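Long-range contacts in 2-hydroxyisobutyryl-CoA synthetase (Aquincola tertiaricarbonis, PDB 6HDX), which belongs to the ANL superfamily of AMP-binding enzymes, which pair a large N-terminal part with a smaller C-terminal domain: residues 245-250 and 266-271; 325-330 and 340-345; 21-26 and 187-192. All coordinates share one frame; numbering follows the deposited sequence.

How the contacts relate
Along the chain the three contacts follow one another in series, none nesting within or crossing another. Contact 3 comes first and closes by far the longest loop, bringing the N-terminal segment 21-26 to the end of helix 176-187, just ahead of strand 191-193, the outermost of the parallel sheet within this chain. Contact 1 then joins strand 246-249 of that sheet to the end of helix 258-268 and the start of strand 271-274. Contact 2 closes last, pairing strands 322-329 and 340-347 of the antiparallel sheet. Contacts 1 and 2 have centres about 27 Å apart, on opposite sides of the chain's centre, yet both reach the bound 8LH.

Contact 1 (245-250 and 266-271); sequences KCLFFS and EAYGAK. With 8LH ([[(2~{R},3~{S},4~{R},5~{R})-5-(6-aminopurin-9-yl)-3,4-bis(oxidanyl)oxolan-2-yl]methoxy-oxidanyl-phosphoryl] (2~{R})-2-methyl-3-oxidanyl-propanoate), chain B; HIU ((2R)-3-hydroxy-2-methylpropanoic acid), chain C.
Leu247 and Tyr268 cross at about a right angle, and the two leucine methyls divide the tyrosine between them. CD2 of Leu247 sits over one face of the Tyr268 ring, 3.9 Å from its centroid and 11° off the normal, a well-centred CH-pi contact. The other methyl, CD1 of Leu247, goes to the base of the side chain, 3.8 Å from Tyr268 CB, and also meets Ala270 CB at 3.9 Å. A chi1 of -60° sets Leu247 CG opposite its own carbonyl carbon, and chi2 at 93° departs from a staggered value, a twist that probably goes with this double fit. Ala270 CB in turn rests 3.7 Å from Lys245 O.

Backbone pairing holds these groups in place. Lys271 N gives a hydrogen bond to Lys245 O (3.1 Å), and Leu247 N gives one to Lys271 O (2.8 Å), so that Lys271 binds on both sides of Cys246 in a parallel bridge. Cys246 CA adds a CA-H...O contact to Lys271 O at 3.0 Å. Gly269, with positive phi, takes the chain out of the helix between Tyr268 and the strand.

Farther out, the Tyr268 hydroxyl bonds to Ala225 O and its side chain packs on Leu228 and Ala229 of helix 222-234, while Lys271 NZ reaches Glu291 O. At the far end of strand 246-249, Ser250 OG lies within hydrogen-bonding distance of 8LH O1 and of HIU O3 (2.6 Å from Ser250 OG to HIU O3) and is hydrogen-bonded to Tyr219 OH; HIU overlaps the acid end of 8LH, so the two are probably alternative occupants. Strand 246-249, helix 258-268 and strand 271-274 form a beta-alpha-beta crossover in the parallel sheet, with the ligand beyond the C-terminal end of its first strand.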
loop_
_atom_site.group_PDB
_atom_site.type_symbol
_atom_site.label_atom_id
_atom_site.label_comp_id
_atom_site.label_asym_id
_atom_site.label_seq_id
_atom_site.Cartn_x
_atom_site.Cartn_y
_atom_site.Cartn_z
ATOM N N LYS A 245 22.475 4.874 -1.894
ATOM C CA LYS A 245 23.204 5.878 -2.683
ATOM C C LYS A 245 22.409 7.184 -2.555
ATOM O O LYS A 245 22.963 8.281 -2.636
ATOM C CB LYS A 245 23.325 5.454 -4.157
ATOM C CG LYS A 245 23.976 4.070 -4.382
ATOM C CD LYS A 245 25.495 4.051 -4.115
ATOM C CE LYS A 245 26.058 2.655 -3.937
ATOM N NZ LYS A 245 25.938 2.172 -2.532
ATOM N N CYS A 246 21.083 7.057 -2.392
ATOM C CA CYS A 246 20.239 8.230 -2.240
ATOM C C CYS A 246 18.936 7.941 -1.557
ATOM O O CYS A 246 18.476 6.801 -1.505
ATOM C CB CYS A 246 20.022 8.941 -3.575
ATOM S SG CYS A 246 18.651 8.289 -4.554
ATOM N N LEU A 247 18.332 9.019 -1.059
ATOM C CA LEU A 247 16.998 9.058 -0.467
ATOM C C LEU A 247 16.312 10.224 -1.170
ATOM O O LEU A 247 16.926 11.271 -1.331
ATOM C CB LEU A 247 17.040 9.288 1.060
ATOM C CG LEU A 247 17.783 8.247 1.912
ATOM C CD1 LEU A 247 19.258 8.664 2.128
ATOM C CD2 LEU A 247 17.102 8.061 3.279
ATOM N N PHE A 248 15.094 10.020 -1.667
ATOM C CA PHE A 248 14.353 11.080 -2.347
ATOM C C PHE A 248 13.016 11.236 -1.673
ATOM O O PHE A 248 12.370 10.249 -1.367
ATOM C CB PHE A 248 14.289 10.872 -3.869
ATOM C CG PHE A 248 13.456 9.736 -4.415
ATOM C CD1 PHE A 248 13.902 8.414 -4.325
ATOM C CD2 PHE A 248 12.288 9.993 -5.135
ATOM C CE1 PHE A 248 13.150 7.368 -4.874
ATOM C CE2 PHE A 248 11.558 8.945 -5.715
ATOM C CZ PHE A 248 11.989 7.641 -5.571
ATOM N N PHE A 249 12.668 12.457 -1.322
ATOM C CA PHE A 249 11.479 12.741 -0.524
ATOM C C PHE A 249 10.515 13.721 -1.147
ATOM O O PHE A 249 10.916 14.627 -1.894
ATOM C CB PHE A 249 11.904 13.344 0.851
ATOM C CG PHE A 249 12.986 12.615 1.607
ATOM C CD1 PHE A 249 12.790 11.308 2.051
ATOM C CD2 PHE A 249 14.190 13.248 1.916
ATOM C CE1 PHE A 249 13.797 10.629 2.729
ATOM C CE2 PHE A 249 15.189 12.577 2.624
ATOM C CZ PHE A 249 14.981 11.277 3.032
ATOM N N SER A 250 9.253 13.615 -0.696
ATOM C CA SER A 250 8.161 14.535 -1.024
ATOM C C SER A 250 7.143 14.523 0.123
ATOM O O SER A 250 7.214 13.653 1.008
ATOM C CB SER A 250 7.512 14.161 -2.359
ATOM O OG SER A 250 6.624 13.062 -2.253
ATOM N N GLU A 266 24.126 12.649 6.544
ATOM C CA GLU A 266 25.101 12.134 7.518
ATOM C C GLU A 266 24.662 10.787 8.129
ATOM O O GLU A 266 25.476 9.863 8.222
ATOM C CB GLU A 266 25.366 13.177 8.631
ATOM C CG GLU A 266 26.799 13.208 9.135
ATOM C CD GLU A 266 27.337 11.982 9.853
ATOM O OE1 GLU A 266 28.536 11.675 9.660
ATOM O OE2 GLU A 266 26.574 11.334 10.606
ATOM N N ALA A 267 23.398 10.694 8.565
ATOM C CA ALA A 267 22.818 9.502 9.190
ATOM C C ALA A 267 22.876 8.261 8.286
ATOM O O ALA A 267 23.075 7.156 8.784
ATOM C CB ALA A 267 21.361 9.774 9.579
ATOM N N TYR A 268 22.692 8.452 6.977
ATOM C CA TYR A 268 22.651 7.375 5.994
ATOM C C TYR A 268 23.893 7.258 5.109
ATOM O O TYR A 268 24.006 6.278 4.386
ATOM C CB TYR A 268 21.394 7.534 5.112
ATOM C CG TYR A 268 20.102 7.267 5.846
ATOM C CD1 TYR A 268 19.616 5.968 5.994
ATOM C CD2 TYR A 268 19.352 8.314 6.387
ATOM C CE1 TYR A 268 18.413 5.718 6.656
ATOM C CE2 TYR A 268 18.157 8.071 7.067
ATOM C CZ TYR A 268 17.698 6.772 7.205
ATOM O OH TYR A 268 16.518 6.523 7.853
ATOM N N GLY A 269 24.793 8.248 5.161
ATOM C CA GLY A 269 25.993 8.319 4.323
ATOM C C GLY A 269 25.605 8.285 2.856
ATOM O O GLY A 269 26.124 7.470 2.102
ATOM N N ALA A 270 24.602 9.103 2.464
ATOM C CA ALA A 270 24.034 9.094 1.106
ATOM C C ALA A 270 23.515 10.471 0.691
ATOM O O ALA A 270 23.538 11.400 1.497
ATOM C CB ALA A 270 22.904 8.058 1.024
ATOM N N LYS A 271 23.073 10.608 -0.567
ATOM C CA LYS A 271 22.552 11.869 -1.084
ATOM C C LYS A 271 21.058 11.997 -0.915
ATOM O O LYS A 271 20.347 11.003 -0.989
ATOM C CB LYS A 271 22.955 12.073 -2.542
ATOM C CG LYS A 271 24.411 12.483 -2.662
ATOM C CD LYS A 271 24.809 12.691 -4.089
ATOM C CE LYS A 271 24.437 14.052 -4.605
ATOM N NZ LYS A 271 24.688 14.116 -6.055
HETATM C C1 8LH B . 5.988 20.007 -0.038
HETATM C C2 8LH B . 6.791 19.221 -0.775
HETATM C C3 8LH B . 8.114 19.521 -0.851
HETATM C C4 8LH B . 4.775 18.413 -0.852
HETATM N N1 8LH B . 8.623 20.616 -0.270
HETATM N N2 8LH B . 6.474 21.077 0.631
HETATM O O1 8LH B . 4.018 13.873 -1.998
HETATM C C5 8LH B . 3.697 14.695 -3.097
HETATM C C6 8LH B . 2.164 14.802 -3.154
HETATM C C7 8LH B . 1.503 13.431 -3.393
HETATM C C8 8LH B . 1.594 15.469 -1.878
HETATM O O2 8LH B . 2.228 15.508 -0.821
HETATM O O3 8LH B . 0.356 16.015 -2.048
HETATM P P1 8LH B . -0.516 16.545 -0.839
HETATM O O4 8LH B . -0.526 15.314 0.132
HETATM O O5 8LH B . -1.839 17.035 -1.237
HETATM O O6 8LH B . 0.298 17.761 -0.195
HETATM C C9 8LH B . 0.744 18.822 -1.037
HETATM C C10 8LH B . 1.368 19.869 -0.152
HETATM O O7 8LH B . 2.429 19.242 0.618
HETATM C C11 8LH B . 2.038 20.872 -1.006
HETATM O O8 8LH B . 1.100 21.879 -1.433
HETATM C C12 8LH B . 3.097 21.424 -0.020
HETATM O O9 8LH B . 2.502 22.321 1.010
HETATM C C13 8LH B . 3.571 20.142 0.636
HETATM N N3 8LH B . 4.750 19.508 -0.085
HETATM N N4 8LH B . 6.029 18.230 -1.263
HETATM C C14 8LH B . 7.809 21.432 0.516
HETATM N N5 8LH B . 8.924 18.717 -1.529
HETATM O O1 HIU C . 3.950 16.292 -3.596
HETATM C C1 HIU C . 3.089 15.607 -2.795
HETATM O O2 HIU C . 2.925 15.873 -1.605
HETATM C C2 HIU C . 2.456 14.353 -3.456
HETATM C C3 HIU C . 1.147 13.854 -2.812
HETATM C C4 HIU C . 3.467 13.248 -3.325
HETATM O O3 HIU C . 4.022 13.270 -2.022
#

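Contact 2 (325-330 and 340-345); sequences PVYTHL and LLSGDL. With 8LH ([[(2~{R},3~{S},4~{R},5~{R})-5-(6-aminopurin-9-yl)-3,4-bis(oxidanyl)oxolan-2-yl]methoxy-oxidanyl-phosphoryl] (2~{R})-2-methyl-3-oxidanyl-propanoate), chain B.
Pro325 O is gripped twice by Ser342: the backbone N bonds to it at 3.1 Å, and Ser342 OG comes in the carbonyl plane, on a lone pair, at 2.8 Å. With chi1 at 72°, OG stands between its own N and carbonyl carbon, where it also accepts from Asp344 N (3.1 Å) in an ST turn. Tyr327 and Leu340 exchange two backbone bonds, Tyr327 N to Leu340 O at 2.9 Å and Leu340 N to Tyr327 O, as an antiparallel hydrogen-bonded pair. These bonds zip up the beta hairpin of strands 322-329 and 340-347 in the antiparallel sheet, the second strand being interrupted near Ser342 and Gly343.

Apolar contact is lighter: Val326 CG2 touches Leu341 CD1 at 4.1 Å on the face that carries these two residues. Tyr327 CE2 also comes within 3.8 Å of Ser342 CB.

A water in the plane of the Tyr327 ring links its OH to Asp344 OD2, to which the water donates. The same carboxylate receives both ribose hydroxyls of 8LH, O9 on OD1 and O8 on OD2 (2.6 Å from Asp344 OD2 to 8LH O8), a bidentate hold on the ribose by an aspartate, as in other ANL enzymes.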
loop_
_atom_site.group_PDB
_atom_site.type_symbol
_atom_site.label_atom_id
_atom_site.label_comp_id
_atom_site.label_asym_id
_atom_site.label_seq_id
_atom_site.Cartn_x
_atom_site.Cartn_y
_atom_site.Cartn_z
ATOM N N PRO A 325 3.616 28.798 -6.248
ATOM C CA PRO A 325 3.497 27.935 -7.450
ATOM C C PRO A 325 2.045 27.730 -7.925
ATOM O O PRO A 325 1.132 27.443 -7.138
ATOM C CB PRO A 325 4.110 26.604 -6.997
ATOM C CG PRO A 325 4.972 26.951 -5.802
ATOM C CD PRO A 325 4.235 28.072 -5.118
ATOM N N VAL A 326 1.838 27.911 -9.229
ATOM C CA VAL A 326 0.574 27.720 -9.938
ATOM C C VAL A 326 0.952 26.680 -11.006
ATOM O O VAL A 326 1.977 26.831 -11.689
ATOM C CB VAL A 326 -0.019 29.062 -10.485
ATOM C CG1 VAL A 326 -1.142 28.835 -11.501
ATOM C CG2 VAL A 326 -0.495 29.976 -9.340
ATOM N N TYR A 327 0.208 25.562 -11.050
ATOM C CA TYR A 327 0.587 24.448 -11.910
ATOM C C TYR A 327 -0.436 24.060 -12.960
ATOM O O TYR A 327 -1.637 24.079 -12.686
ATOM C CB TYR A 327 0.899 23.208 -11.060
ATOM C CG TYR A 327 1.922 23.351 -9.951
ATOM C CD1 TYR A 327 3.289 23.334 -10.231
ATOM C CD2 TYR A 327 1.533 23.339 -8.613
ATOM C CE1 TYR A 327 4.239 23.331 -9.205
ATOM C CE2 TYR A 327 2.473 23.321 -7.581
ATOM C CZ TYR A 327 3.824 23.327 -7.884
ATOM O OH TYR A 327 4.745 23.341 -6.871
ATOM N N THR A 328 0.070 23.638 -14.150
ATOM C CA THR A 328 -0.738 23.147 -15.263
ATOM C C THR A 328 -0.202 21.836 -15.844
ATOM O O THR A 328 0.953 21.783 -16.265
ATOM C CB THR A 328 -0.919 24.212 -16.368
ATOM O OG1 THR A 328 -1.525 25.383 -15.813
ATOM C CG2 THR A 328 -1.767 23.689 -17.551
ATOM N N HIS A 329 -1.077 20.811 -15.938
ATOM C CA HIS A 329 -0.767 19.530 -16.581
ATOM C C HIS A 329 -0.594 19.715 -18.087
ATOM O O HIS A 329 -1.457 20.321 -18.746
ATOM C CB HIS A 329 -1.909 18.491 -16.361
ATOM C CG HIS A 329 -1.881 17.822 -15.019
ATOM N ND1 HIS A 329 -2.966 17.879 -14.158
ATOM C CD2 HIS A 329 -0.895 17.107 -14.433
ATOM C CE1 HIS A 329 -2.607 17.194 -13.089
ATOM N NE2 HIS A 329 -1.354 16.741 -13.195
ATOM N N LEU A 330 0.484 19.147 -18.651
ATOM C CA LEU A 330 0.667 19.163 -20.109
ATOM C C LEU A 330 0.446 17.765 -20.745
ATOM O O LEU A 330 0.343 17.648 -21.965
ATOM C CB LEU A 330 2.051 19.734 -20.488
ATOM C CG LEU A 330 2.380 21.171 -20.023
ATOM C CD1 LEU A 330 3.691 21.618 -20.603
ATOM C CD2 LEU A 330 1.298 22.169 -20.454
ATOM N N LEU A 340 -3.750 25.376 -11.357
ATOM C CA LEU A 340 -4.115 25.049 -9.979
ATOM C C LEU A 340 -3.172 25.841 -9.024
ATOM O O LEU A 340 -1.937 25.774 -9.136
ATOM C CB LEU A 340 -4.059 23.530 -9.676
ATOM C CG LEU A 340 -4.276 23.106 -8.188
ATOM C CD1 LEU A 340 -5.702 23.424 -7.713
ATOM C CD2 LEU A 340 -4.011 21.623 -7.995
ATOM N N LEU A 341 -3.793 26.622 -8.126
ATOM C CA LEU A 341 -3.122 27.419 -7.113
ATOM C C LEU A 341 -2.676 26.493 -5.966
ATOM O O LEU A 341 -3.509 25.858 -5.331
ATOM C CB LEU A 341 -4.086 28.508 -6.594
ATOM C CG LEU A 341 -3.631 29.329 -5.364
ATOM C CD1 LEU A 341 -2.369 30.140 -5.669
ATOM C CD2 LEU A 341 -4.751 30.236 -4.881
ATOM N N SER A 342 -1.367 26.404 -5.722
ATOM C CA SER A 342 -0.845 25.543 -4.663
ATOM C C SER A 342 -1.086 26.114 -3.277
ATOM O O SER A 342 -1.300 25.341 -2.357
ATOM C CB SER A 342 0.645 25.279 -4.856
ATOM O OG SER A 342 1.394 26.449 -4.573
ATOM N N GLY A 343 -0.990 27.439 -3.143
ATOM C CA GLY A 343 -1.096 28.140 -1.868
ATOM C C GLY A 343 0.192 28.031 -1.055
ATOM O O GLY A 343 0.201 28.329 0.142
ATOM N N ASP A 344 1.297 27.595 -1.705
ATOM C CA ASP A 344 2.604 27.413 -1.073
ATOM C C ASP A 344 3.484 28.592 -1.345
ATOM O O ASP A 344 3.164 29.390 -2.218
ATOM C CB ASP A 344 3.292 26.140 -1.589
ATOM C CG ASP A 344 2.536 24.874 -1.257
ATOM O OD1 ASP A 344 2.233 24.671 -0.080
ATOM O OD2 ASP A 344 2.267 24.067 -2.193
ATOM N N LEU A 345 4.615 28.698 -0.626
ATOM C CA LEU A 345 5.577 29.756 -0.879
ATOM C C LEU A 345 6.895 29.148 -1.330
ATOM O O LEU A 345 7.302 28.102 -0.820
ATOM C CB LEU A 345 5.771 30.688 0.338
ATOM C CG LEU A 345 6.472 32.008 0.018
ATOM C CD1 LEU A 345 5.549 32.963 -0.725
ATOM C CD2 LEU A 345 7.055 32.648 1.262
HETATM C C1 8LH B . 5.988 20.007 -0.038
HETATM C C2 8LH B . 6.791 19.221 -0.775
HETATM C C3 8LH B . 8.114 19.521 -0.851
HETATM C C4 8LH B . 4.775 18.413 -0.852
HETATM N N1 8LH B . 8.623 20.616 -0.270
HETATM N N2 8LH B . 6.474 21.077 0.631
HETATM O O1 8LH B . 4.018 13.873 -1.998
HETATM C C5 8LH B . 3.697 14.695 -3.097
HETATM C C6 8LH B . 2.164 14.802 -3.154
HETATM C C7 8LH B . 1.503 13.431 -3.393
HETATM C C8 8LH B . 1.594 15.469 -1.878
HETATM O O2 8LH B . 2.228 15.508 -0.821
HETATM O O3 8LH B . 0.356 16.015 -2.048
HETATM P P1 8LH B . -0.516 16.545 -0.839
HETATM O O4 8LH B . -0.526 15.314 0.132
HETATM O O5 8LH B . -1.839 17.035 -1.237
HETATM O O6 8LH B . 0.298 17.761 -0.195
HETATM C C9 8LH B . 0.744 18.822 -1.037
HETATM C C10 8LH B . 1.368 19.869 -0.152
HETATM O O7 8LH B . 2.429 19.242 0.618
HETATM C C11 8LH B . 2.038 20.872 -1.006
HETATM O O8 8LH B . 1.100 21.879 -1.433
HETATM C C12 8LH B . 3.097 21.424 -0.020
HETATM O O9 8LH B . 2.502 22.321 1.010
HETATM C C13 8LH B . 3.571 20.142 0.636
HETATM N N3 8LH B . 4.750 19.508 -0.085
HETATM N N4 8LH B . 6.029 18.230 -1.263
HETATM C C14 8LH B . 7.809 21.432 0.516
HETATM N N5 8LH B . 8.924 18.717 -1.529
HETATM O O HOH W 1 3.813 23.114 -4.310
#

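Contact 3 (21-26 and 187-192); sequences YDENYL and RLRAKA
The Arg187 guanidinium carries Glu23 O over the centre of one face, 3.3 Å above its plane, and Tyr25 O at its edge. That edge oxygen is gripped end-on by two nitrogens, Arg187 NH1 to Tyr25 O at 2.8 Å and NH2 at 3.1 Å. Arg187 NH1 also bonds to Asp22 O (2.8 Å), on a lone pair of that carbonyl. Arg187 CG lies opposite its backbone N (chi1 -178°), and a bend at chi2 (53°) turns the guanidinium toward 21-26. Over one face of the Arg189 guanidinium, offset toward the rim, is Arg187 O; at its edge Arg189 NH1 and NH2 both hold Glu23 O, with Arg189 NH2 2.8 Å from Glu23 O. Glu23 O thus takes the end of one arginine and lies over the face of the other.

The Glu23 carboxylate, turned 57° from the Arg187 guanidinium, makes a long salt bridge from OE2 to Arg187 NE (3.5 Å); the stronger charged partner of Glu23 OE2 is Arg145. Leu26 CD2 packs against Arg189 CG at 4.0 Å. Within 21-26, Asp22 OD1 accepts from Asn24 N in an Asx turn, which probably helps shape the loop that offers its carbonyls.

Arg189 also packs on Arg141 of the second subunit. Its positive phi belongs to a Schellman motif, which ends helix 176-187 and leads into strand 191-193, outermost of the parallel sheet within this chain, where Ala192 makes backbone hydrogen bonds to the second subunit.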
loop_
_atom_site.group_PDB
_atom_site.type_symbol
_atom_site.label_atom_id
_atom_site.label_comp_id
_atom_site.label_asym_id
_atom_site.label_seq_id
_atom_site.Cartn_x
_atom_site.Cartn_y
_atom_site.Cartn_z
ATOM N N TYR A 21 3.649 7.095 -24.478
ATOM C CA TYR A 21 5.054 6.687 -24.392
ATOM C C TYR A 21 5.383 5.252 -24.772
ATOM O O TYR A 21 4.642 4.342 -24.425
ATOM C CB TYR A 21 5.600 6.938 -22.992
ATOM C CG TYR A 21 5.758 8.396 -22.629
ATOM C CD1 TYR A 21 6.765 9.172 -23.200
ATOM C CD2 TYR A 21 4.987 8.970 -21.615
ATOM C CE1 TYR A 21 6.923 10.512 -22.865
ATOM C CE2 TYR A 21 5.145 10.306 -21.257
ATOM C CZ TYR A 21 6.121 11.072 -21.884
ATOM O OH TYR A 21 6.339 12.369 -21.510
ATOM N N ASP A 22 6.551 5.054 -25.422
ATOM C CA ASP A 22 7.117 3.744 -25.712
ATOM C C ASP A 22 7.523 3.183 -24.322
ATOM O O ASP A 22 8.361 3.774 -23.622
ATOM C CB ASP A 22 8.343 3.879 -26.647
ATOM C CG ASP A 22 9.096 2.591 -26.972
ATOM O OD1 ASP A 22 8.806 1.555 -26.343
ATOM O OD2 ASP A 22 10.023 2.637 -27.816
ATOM N N GLU A 23 6.867 2.079 -23.916
ATOM C CA GLU A 23 7.065 1.395 -22.635
ATOM C C GLU A 23 8.373 0.595 -22.598
ATOM O O GLU A 23 8.819 0.220 -21.513
ATOM C CB GLU A 23 5.863 0.469 -22.313
ATOM C CG GLU A 23 4.551 1.177 -21.996
ATOM C CD GLU A 23 4.541 2.034 -20.744
ATOM O OE1 GLU A 23 3.754 3.005 -20.693
ATOM O OE2 GLU A 23 5.327 1.745 -19.815
ATOM N N ASN A 24 8.988 0.349 -23.773
ATOM C CA ASN A 24 10.232 -0.414 -23.907
ATOM C C ASN A 24 11.501 0.430 -23.988
ATOM O O ASN A 24 12.602 -0.131 -23.992
ATOM C CB ASN A 24 10.145 -1.374 -25.095
ATOM C CG ASN A 24 9.111 -2.435 -24.857
ATOM O OD1 ASN A 24 9.053 -3.057 -23.784
ATOM N ND2 ASN A 24 8.205 -2.573 -25.800
ATOM N N TYR A 25 11.366 1.755 -24.038
ATOM C CA TYR A 25 12.526 2.630 -24.098
ATOM C C TYR A 25 13.276 2.755 -22.760
ATOM O O TYR A 25 12.672 3.029 -21.718
ATOM C CB TYR A 25 12.139 4.013 -24.639
ATOM C CG TYR A 25 13.219 5.054 -24.435
ATOM C CD1 TYR A 25 14.337 5.099 -25.265
ATOM C CD2 TYR A 25 13.158 5.954 -23.371
ATOM C CE1 TYR A 25 15.345 6.039 -25.071
ATOM C CE2 TYR A 25 14.176 6.879 -23.149
ATOM C CZ TYR A 25 15.262 6.925 -24.010
ATOM O OH TYR A 25 16.255 7.849 -23.827
ATOM N N LEU A 26 14.605 2.583 -22.820
ATOM C CA LEU A 26 15.550 2.818 -21.726
ATOM C C LEU A 26 16.667 3.690 -22.321
ATOM O O LEU A 26 17.157 3.378 -23.416
ATOM C CB LEU A 26 16.166 1.525 -21.138
ATOM C CG LEU A 26 15.435 0.771 -20.001
ATOM C CD1 LEU A 26 14.755 1.720 -18.983
ATOM C CD2 LEU A 26 14.462 -0.213 -20.561
ATOM N N ARG A 187 8.484 1.535 -14.048
ATOM C CA ARG A 187 8.821 1.968 -15.416
ATOM C C ARG A 187 10.358 2.073 -15.659
ATOM O O ARG A 187 10.839 1.736 -16.743
ATOM C CB ARG A 187 8.086 3.280 -15.774
ATOM C CG ARG A 187 8.318 3.814 -17.203
ATOM C CD ARG A 187 8.052 2.789 -18.308
ATOM N NE ARG A 187 8.484 3.269 -19.632
ATOM C CZ ARG A 187 9.704 3.115 -20.143
ATOM N NH1 ARG A 187 9.990 3.595 -21.344
ATOM N NH2 ARG A 187 10.649 2.489 -19.451
ATOM N N LEU A 188 11.115 2.484 -14.624
ATOM C CA LEU A 188 12.579 2.584 -14.681
ATOM C C LEU A 188 13.252 1.189 -14.756
ATOM O O LEU A 188 14.469 1.090 -14.953
ATOM C CB LEU A 188 13.050 3.351 -13.414
ATOM C CG LEU A 188 14.561 3.661 -13.259
ATOM C CD1 LEU A 188 15.114 4.382 -14.499
ATOM C CD2 LEU A 188 14.794 4.472 -11.983
ATOM N N ARG A 189 12.450 0.113 -14.588
ATOM C CA ARG A 189 12.893 -1.288 -14.533
ATOM C C ARG A 189 13.815 -1.491 -13.318
ATOM O O ARG A 189 14.764 -2.266 -13.354
ATOM C CB ARG A 189 13.499 -1.820 -15.858
ATOM C CG ARG A 189 12.775 -1.391 -17.133
ATOM C CD ARG A 189 11.662 -2.321 -17.520
ATOM N NE ARG A 189 10.378 -1.628 -17.633
ATOM C CZ ARG A 189 9.855 -1.193 -18.775
ATOM N NH1 ARG A 189 8.666 -0.606 -18.785
ATOM N NH2 ARG A 189 10.516 -1.346 -19.916
ATOM N N ALA A 190 13.524 -0.763 -12.232
ATOM C CA ALA A 190 14.243 -0.916 -10.969
ATOM C C ALA A 190 13.588 -2.118 -10.272
ATOM O O ALA A 190 12.558 -2.600 -10.737
ATOM C CB ALA A 190 14.072 0.351 -10.114
ATOM N N LYS A 191 14.173 -2.616 -9.188
ATOM C CA LYS A 191 13.518 -3.661 -8.401
ATOM C C LYS A 191 12.606 -2.906 -7.409
ATOM O O LYS A 191 13.098 -2.401 -6.401
ATOM C CB LYS A 191 14.542 -4.504 -7.631
ATOM C CG LYS A 191 15.383 -5.418 -8.477
ATOM C CD LYS A 191 16.564 -5.879 -7.650
ATOM C CE LYS A 191 17.427 -6.864 -8.390
ATOM N NZ LYS A 191 18.225 -6.223 -9.478
ATOM N N ALA A 192 11.318 -2.716 -7.746
ATOM C CA ALA A 192 10.412 -1.946 -6.861
ATOM C C ALA A 192 10.149 -2.698 -5.574
ATOM O O ALA A 192 9.671 -3.826 -5.616
ATOM C CB ALA A 192 9.092 -1.636 -7.563
#